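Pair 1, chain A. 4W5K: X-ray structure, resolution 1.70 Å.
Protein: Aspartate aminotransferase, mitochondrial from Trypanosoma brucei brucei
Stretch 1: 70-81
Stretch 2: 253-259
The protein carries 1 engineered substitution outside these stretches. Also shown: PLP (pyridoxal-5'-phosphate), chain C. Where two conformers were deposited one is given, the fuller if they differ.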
# COMPACT_ATOMS: atom_id res chain seq x y z
N SER A 70 15.73 5.26 7.67
CA SER A 70 15.71 5.95 8.97
C SER A 70 14.39 5.71 9.69
O SER A 70 14.36 5.58 10.92
CB SER A 70 15.96 7.44 8.82
OG SER A 70 14.95 8.08 8.07
N PHE A 71 13.30 5.67 8.94
CA PHE A 71 11.99 5.35 9.54
C PHE A 71 12.01 3.96 10.16
O PHE A 71 11.55 3.74 11.29
CB PHE A 71 10.87 5.44 8.49
CG PHE A 71 9.59 4.77 8.90
CD1 PHE A 71 8.71 5.40 9.77
CD2 PHE A 71 9.29 3.49 8.45
CE1 PHE A 71 7.52 4.77 10.16
CE2 PHE A 71 8.12 2.85 8.83
CZ PHE A 71 7.23 3.49 9.71
N VAL A 72 12.52 2.99 9.41
CA VAL A 72 12.52 1.62 9.92
C VAL A 72 13.36 1.52 11.20
O VAL A 72 12.96 0.87 12.16
CB VAL A 72 13.02 0.62 8.85
CG1 VAL A 72 13.13 -0.79 9.46
CG2 VAL A 72 12.06 0.61 7.65
N GLU A 73 14.53 2.16 11.19
CA GLU A 73 15.39 2.19 12.37
C GLU A 73 14.68 2.80 13.59
O GLU A 73 14.75 2.24 14.70
CB GLU A 73 16.65 2.99 12.05
CG GLU A 73 17.66 3.06 13.18
CD GLU A 73 18.97 3.66 12.72
OE1 GLU A 73 19.72 4.18 13.57
OE2 GLU A 73 19.24 3.62 11.49
N GLU A 74 14.00 3.93 13.39
CA GLU A 74 13.28 4.57 14.50
C GLU A 74 12.08 3.72 14.96
O GLU A 74 11.80 3.66 16.15
CB GLU A 74 12.79 5.98 14.11
CG GLU A 74 13.91 7.01 13.90
CD GLU A 74 14.91 7.07 15.04
OE1 GLU A 74 14.48 7.29 16.20
OE2 GLU A 74 16.12 6.92 14.77
N ALA A 75 11.39 3.07 14.02
CA ALA A 75 10.28 2.18 14.38
C ALA A 75 10.77 1.04 15.26
O ALA A 75 10.14 0.72 16.28
CB ALA A 75 9.61 1.63 13.14
N GLN A 76 11.89 0.42 14.87
CA GLN A 76 12.51 -0.61 15.71
C GLN A 76 12.80 -0.12 17.12
O GLN A 76 12.48 -0.81 18.11
CB GLN A 76 13.83 -1.08 15.10
CG GLN A 76 13.69 -1.82 13.80
CD GLN A 76 15.06 -2.16 13.23
OE1 GLN A 76 15.97 -1.33 13.26
NE2 GLN A 76 15.23 -3.40 12.78
N LYS A 77 13.45 1.03 17.22
CA LYS A 77 13.86 1.56 18.52
C LYS A 77 12.65 1.91 19.40
O LYS A 77 12.69 1.73 20.63
CB LYS A 77 14.77 2.77 18.35
CG LYS A 77 16.16 2.40 17.81
CD LYS A 77 17.13 3.57 17.84
CE LYS A 77 16.65 4.73 16.99
NZ LYS A 77 17.71 5.78 16.83
N LEU A 78 11.59 2.41 18.77
CA LEU A 78 10.37 2.77 19.51
C LEU A 78 9.67 1.50 20.01
O LEU A 78 9.20 1.46 21.15
CB LEU A 78 9.41 3.59 18.63
CG LEU A 78 8.03 3.88 19.26
CD1 LEU A 78 8.16 4.78 20.47
CD2 LEU A 78 7.08 4.48 18.22
N CYS A 79 9.66 0.46 19.18
CA CYS A 79 9.00 -0.80 19.55
C CYS A 79 9.75 -1.50 20.68
O CYS A 79 9.16 -1.86 21.73
CB CYS A 79 8.90 -1.74 18.32
SG CYS A 79 8.18 -3.37 18.73
N PHE A 80 11.07 -1.67 20.52
CA PHE A 80 11.82 -2.57 21.40
C PHE A 80 12.58 -1.84 22.51
O PHE A 80 13.05 -2.47 23.46
CB PHE A 80 12.77 -3.45 20.54
CG PHE A 80 12.04 -4.41 19.66
CD1 PHE A 80 11.45 -5.55 20.20
CD2 PHE A 80 11.90 -4.18 18.29
CE1 PHE A 80 10.76 -6.45 19.41
CE2 PHE A 80 11.20 -5.07 17.48
CZ PHE A 80 10.63 -6.22 18.05
N GLY A 81 12.66 -0.52 22.40
CA GLY A 81 13.29 0.32 23.41
C GLY A 81 14.80 0.43 23.27
O GLY A 81 15.36 -0.15 22.35
N ARG A 253 -1.26 5.39 5.79
CA ARG A 253 -0.91 3.96 5.75
C ARG A 253 0.54 3.71 6.14
O ARG A 253 1.36 3.28 5.31
CB ARG A 253 -1.18 3.38 4.36
CG ARG A 253 -2.56 3.72 3.76
CD ARG A 253 -3.72 3.48 4.77
NE ARG A 253 -3.86 2.07 5.14
CZ ARG A 253 -3.78 1.59 6.38
NH1 ARG A 253 -3.57 2.41 7.42
NH2 ARG A 253 -3.91 0.28 6.60
N CYS A 254 0.82 3.93 7.43
CA CYS A 254 2.18 3.89 7.93
C CYS A 254 2.27 2.87 9.06
O CYS A 254 1.56 2.99 10.06
CB CYS A 254 2.59 5.28 8.44
SG CYS A 254 4.27 5.40 9.01
N GLY A 255 3.13 1.88 8.86
CA GLY A 255 3.42 0.90 9.91
C GLY A 255 4.77 0.24 9.69
O GLY A 255 5.50 0.59 8.73
N ALA A 256 5.12 -0.70 10.57
CA ALA A 256 6.34 -1.50 10.39
C ALA A 256 6.10 -2.93 10.87
O ALA A 256 5.22 -3.19 11.69
CB ALA A 256 7.54 -0.87 11.15
N LEU A 257 6.90 -3.83 10.34
CA LEU A 257 6.91 -5.24 10.67
C LEU A 257 8.28 -5.62 11.19
O LEU A 257 9.29 -5.20 10.63
CB LEU A 257 6.55 -6.06 9.42
CG LEU A 257 6.75 -7.57 9.51
CD1 LEU A 257 5.80 -8.17 10.55
CD2 LEU A 257 6.45 -8.16 8.16
N HIS A 258 8.34 -6.44 12.26
CA HIS A 258 9.61 -6.84 12.86
C HIS A 258 9.56 -8.34 13.10
O HIS A 258 8.56 -8.82 13.63
CB HIS A 258 9.84 -6.13 14.21
CG HIS A 258 9.67 -4.65 14.14
ND1 HIS A 258 10.61 -3.81 13.57
CD2 HIS A 258 8.67 -3.85 14.58
CE1 HIS A 258 10.19 -2.56 13.66
NE2 HIS A 258 9.01 -2.56 14.27
N ILE A 259 10.61 -9.06 12.70
CA ILE A 259 10.75 -10.47 13.05
C ILE A 259 12.11 -10.72 13.70
O ILE A 259 13.15 -10.54 13.08
CB ILE A 259 10.62 -11.43 11.83
CG1 ILE A 259 9.34 -11.14 11.01
CG2 ILE A 259 10.71 -12.91 12.31
CD1 ILE A 259 9.61 -10.22 9.80
N1 PLP C . -4.91 -4.34 14.31
C2 PLP C . -5.78 -3.79 15.22
C2A PLP C . -5.99 -4.50 16.52
C3 PLP C . -6.45 -2.59 14.94
O3 PLP C . -7.33 -2.04 15.82
C4 PLP C . -6.23 -1.96 13.72
C4A PLP C . -6.78 -0.57 13.54
O4A PLP C . -7.98 -0.43 13.30
C5 PLP C . -5.34 -2.51 12.80
C6 PLP C . -4.68 -3.70 13.11
C5A PLP C . -5.11 -1.85 11.45
O4P PLP C . -4.27 -0.73 11.59
P PLP C . -3.75 0.07 10.36
O1P PLP C . -4.69 1.18 10.01
O2P PLP C . -3.59 -0.87 9.18
O3P PLP C . -2.41 0.61 10.80

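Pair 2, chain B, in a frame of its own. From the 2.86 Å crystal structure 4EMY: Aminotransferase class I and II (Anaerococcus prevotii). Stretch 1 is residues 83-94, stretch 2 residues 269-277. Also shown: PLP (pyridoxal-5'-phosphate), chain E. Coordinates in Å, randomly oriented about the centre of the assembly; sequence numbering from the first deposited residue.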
# COMPACT_ATOMS: atom_id res chain seq x y z
N ASP B 83 0.26 17.86 8.62
CA ASP B 83 0.12 18.90 7.61
C ASP B 83 -0.36 18.40 6.25
O ASP B 83 -1.17 19.05 5.59
CB ASP B 83 1.42 19.68 7.46
CG ASP B 83 1.65 20.66 8.60
OD1 ASP B 83 2.56 21.50 8.46
OD2 ASP B 83 0.93 20.58 9.63
N TYR B 84 0.15 17.24 5.82
CA TYR B 84 -0.37 16.55 4.62
C TYR B 84 -1.89 16.38 4.67
O TYR B 84 -2.58 16.78 3.74
CB TYR B 84 0.31 15.19 4.44
CG TYR B 84 -0.21 14.33 3.29
CD1 TYR B 84 0.35 14.42 2.01
CD2 TYR B 84 -1.25 13.40 3.48
CE1 TYR B 84 -0.10 13.63 0.96
CE2 TYR B 84 -1.71 12.60 2.44
CZ TYR B 84 -1.14 12.72 1.19
OH TYR B 84 -1.58 11.93 0.15
N ARG B 85 -2.41 15.81 5.76
CA ARG B 85 -3.86 15.64 5.92
C ARG B 85 -4.60 16.97 5.77
O ARG B 85 -5.60 17.05 5.05
CB ARG B 85 -4.19 14.98 7.26
CG ARG B 85 -3.56 13.61 7.45
CD ARG B 85 -3.65 13.17 8.89
NE ARG B 85 -5.00 12.74 9.22
CZ ARG B 85 -5.39 12.34 10.43
NH1 ARG B 85 -4.53 12.32 11.43
NH2 ARG B 85 -6.64 11.95 10.63
N LYS B 86 -4.11 18.00 6.45
CA LYS B 86 -4.71 19.32 6.35
C LYS B 86 -4.65 19.87 4.91
O LYS B 86 -5.67 20.30 4.38
CB LYS B 86 -4.03 20.28 7.33
CG LYS B 86 -4.74 21.62 7.50
CD LYS B 86 -3.79 22.70 8.00
CE LYS B 86 -4.47 24.07 8.06
NZ LYS B 86 -4.67 24.65 6.70
N ILE B 87 -3.47 19.82 4.29
CA ILE B 87 -3.27 20.39 2.95
C ILE B 87 -4.03 19.62 1.86
O ILE B 87 -4.43 20.21 0.86
CB ILE B 87 -1.77 20.56 2.62
CG1 ILE B 87 -1.18 21.67 3.50
CG2 ILE B 87 -1.55 20.90 1.16
CD1 ILE B 87 0.31 21.55 3.72
N VAL B 88 -4.25 18.32 2.06
CA VAL B 88 -5.15 17.54 1.20
C VAL B 88 -6.55 18.17 1.17
O VAL B 88 -7.08 18.47 0.10
CB VAL B 88 -5.25 16.06 1.63
CG1 VAL B 88 -6.40 15.36 0.93
CG2 VAL B 88 -3.96 15.31 1.31
N ILE B 89 -7.11 18.39 2.36
CA ILE B 89 -8.46 18.94 2.52
C ILE B 89 -8.59 20.33 1.89
O ILE B 89 -9.58 20.62 1.21
CB ILE B 89 -8.88 18.98 4.02
CG1 ILE B 89 -8.98 17.55 4.57
CG2 ILE B 89 -10.19 19.72 4.21
CD1 ILE B 89 -8.89 17.44 6.08
N ASP B 90 -7.59 21.18 2.08
CA ASP B 90 -7.62 22.52 1.53
C ASP B 90 -7.52 22.51 0.01
O ASP B 90 -8.31 23.17 -0.68
CB ASP B 90 -6.50 23.37 2.14
CG ASP B 90 -6.66 23.58 3.64
OD1 ASP B 90 -5.71 24.12 4.26
OD2 ASP B 90 -7.72 23.20 4.20
N THR B 91 -6.57 21.74 -0.51
CA THR B 91 -6.31 21.67 -1.95
C THR B 91 -7.45 21.01 -2.71
O THR B 91 -7.80 21.46 -3.81
CB THR B 91 -4.99 20.92 -2.22
OG1 THR B 91 -3.91 21.65 -1.64
CG2 THR B 91 -4.73 20.75 -3.72
N LEU B 92 -8.02 19.96 -2.13
CA LEU B 92 -9.05 19.17 -2.80
C LEU B 92 -10.37 19.92 -2.93
O LEU B 92 -11.06 19.80 -3.94
CB LEU B 92 -9.25 17.84 -2.08
CG LEU B 92 -10.65 17.24 -2.03
CD1 LEU B 92 -11.00 16.51 -3.32
CD2 LEU B 92 -10.75 16.30 -0.85
N PHE B 93 -10.72 20.69 -1.90
CA PHE B 93 -11.99 21.38 -1.88
C PHE B 93 -11.91 22.81 -2.40
O PHE B 93 -12.91 23.37 -2.85
CB PHE B 93 -12.58 21.37 -0.48
CG PHE B 93 -13.04 20.02 -0.02
CD1 PHE B 93 -14.03 19.33 -0.72
CD2 PHE B 93 -12.50 19.43 1.11
CE1 PHE B 93 -14.46 18.09 -0.30
CE2 PHE B 93 -12.93 18.18 1.54
CZ PHE B 93 -13.91 17.51 0.83
N GLY B 94 -10.72 23.41 -2.34
CA GLY B 94 -10.53 24.80 -2.72
C GLY B 94 -11.48 25.70 -1.94
O GLY B 94 -11.67 25.51 -0.73
N ARG B 269 2.83 6.67 -5.42
CA ARG B 269 1.73 6.06 -4.66
C ARG B 269 1.25 6.86 -3.45
O ARG B 269 1.42 6.42 -2.31
CB ARG B 269 2.09 4.64 -4.23
CG ARG B 269 2.64 3.74 -5.33
CD ARG B 269 1.67 3.58 -6.50
NE ARG B 269 0.31 3.24 -6.09
CZ ARG B 269 -0.78 3.90 -6.50
NH1 ARG B 269 -0.68 4.93 -7.32
NH2 ARG B 269 -1.97 3.51 -6.08
N SER B 270 0.65 8.02 -3.69
CA SER B 270 0.16 8.84 -2.59
C SER B 270 -1.19 9.48 -2.86
O SER B 270 -1.31 10.38 -3.69
CB SER B 270 1.16 9.92 -2.23
OG SER B 270 0.72 10.63 -1.09
N GLY B 271 -2.20 9.01 -2.14
CA GLY B 271 -3.53 9.60 -2.17
C GLY B 271 -4.03 9.83 -0.76
O GLY B 271 -3.24 9.83 0.20
N ALA B 272 -5.33 10.02 -0.64
CA ALA B 272 -6.01 10.14 0.65
C ALA B 272 -7.49 9.79 0.53
O ALA B 272 -8.10 9.97 -0.53
CB ALA B 272 -5.85 11.55 1.21
N ALA B 273 -8.04 9.27 1.62
CA ALA B 273 -9.49 9.10 1.78
C ALA B 273 -10.02 10.19 2.70
O ALA B 273 -9.68 10.23 3.89
CB ALA B 273 -9.79 7.73 2.36
N VAL B 274 -10.84 11.07 2.14
CA VAL B 274 -11.41 12.19 2.88
C VAL B 274 -12.89 11.93 3.17
O VAL B 274 -13.69 11.75 2.25
CB VAL B 274 -11.25 13.51 2.10
CG1 VAL B 274 -11.74 14.68 2.92
CG2 VAL B 274 -9.79 13.73 1.71
N GLY B 275 -13.24 11.90 4.45
CA GLY B 275 -14.62 11.68 4.88
C GLY B 275 -15.33 12.96 5.28
O GLY B 275 -14.71 13.90 5.78
N ILE B 276 -16.64 12.99 5.03
CA ILE B 276 -17.49 14.13 5.39
C ILE B 276 -18.68 13.63 6.19
O ILE B 276 -19.42 12.77 5.73
CB ILE B 276 -18.05 14.86 4.14
CG1 ILE B 276 -17.11 14.78 2.92
CG2 ILE B 276 -18.46 16.29 4.47
CD1 ILE B 276 -15.92 15.72 2.96
N SER B 277 -18.88 14.18 7.39
CA SER B 277 -20.05 13.86 8.21
C SER B 277 -20.50 15.03 9.07
O SER B 277 -19.70 15.89 9.45
CB SER B 277 -19.80 12.65 9.09
OG SER B 277 -20.97 12.28 9.80
N1 PLP E . -9.44 6.02 -10.01
C2 PLP E . -9.66 6.06 -11.38
C2A PLP E . -11.04 6.30 -11.91
C3 PLP E . -8.60 5.87 -12.26
O3 PLP E . -8.83 5.91 -13.61
C4 PLP E . -7.33 5.64 -11.81
C4A PLP E . -6.46 4.75 -12.67
O4A PLP E . -5.63 5.24 -13.44
C5 PLP E . -7.11 5.61 -10.43
C6 PLP E . -8.17 5.80 -9.53
C5A PLP E . -5.70 5.34 -9.92
O4P PLP E . -5.39 6.06 -8.74
P PLP E . -3.96 5.77 -8.09
O1P PLP E . -4.13 4.56 -7.21
O2P PLP E . -3.54 7.00 -7.32
O3P PLP E . -2.94 5.46 -9.14

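In both pairs a helix packs across a strand that follows a loop residue bound to pyridoxal-5'-phosphate. The N-to-C directions of helix and strand differ by 67° in pair 1 and 74° in pair 2, with closest axial approaches of 9.0 and 9.8 Å. The central backbones superpose with an RMSD of 0.6 Å, and the buried surfaces, 329 and 319 Å², are nearly equal.

Just before the strand, A:Arg253 matches B:Arg269. Each guanidinium offers two hydrogen bonds to the phosphate: A:Arg253 NH2 lies 2.8 Å from PLP O2P, and B:Arg269 NH2 lies 2.7 Å from PLP O1P. A planar, charged group with several N-H donors suits a phosphate well. The arginines do not touch the helix.

The first helical contact shows a clear chemical difference. A:Phe71 and B:Tyr84 adopt the same t rotamer, and their side-chain centres fall 0.6 Å apart. The tyrosine hydroxyl donates to the strand backbone, B:Tyr84 OH to B:Gly271 O at 2.7 Å, and accepts from B:Ser270 OG at 2.9 Å. Phenylalanine has no hydroxyl, and its neighbour at the serine position is a cysteine: A:Phe71 CE1 packs 3.5 Å from A:Cys254 SG, an oblique sulfur-aromatic contact, while the carbonyl A:Gly255 O lies at the ring edge, 3.5 Å from A:Phe71 CE2. A polar pair is thus matched by a less polar one on nearly the same backbone.

At the middle of the contact in pair 1, two alanines face each other, so the backbones can come close. A:Ala75 CB meets A:Ala256 CB at 3.8 Å, with their CA atoms 6.7 Å apart. In pair 2 the strand again has alanine, but the helix carries valine; B:Val88 CG1 reaches B:Ala272 CB at 3.9 Å, and the CA atoms stand 7.5 Å apart.

Farther along the strand, A:His258 matches B:Val274, each the residue with the most area covered by its helix. The broad histidine ring meets A:Gln76 CG, 3.6 Å from A:His258 CE1, and receives the edge of A:Phe80 on its face, the ring centroids 5.4 Å apart and the planes at 79°. The compact, branched valine relies on larger aliphatic neighbours: B:Leu92, where pair 1 has A:Cys79, brings CD2 to 3.8 Å from B:Val274 CG2, and B:Val88 CG1 lies equally near that methyl. Both helices have phenylalanine at the matching position (A:Phe80, B:Phe93), with B:Phe93 CE2 3.9 Å from B:Val274 CG1.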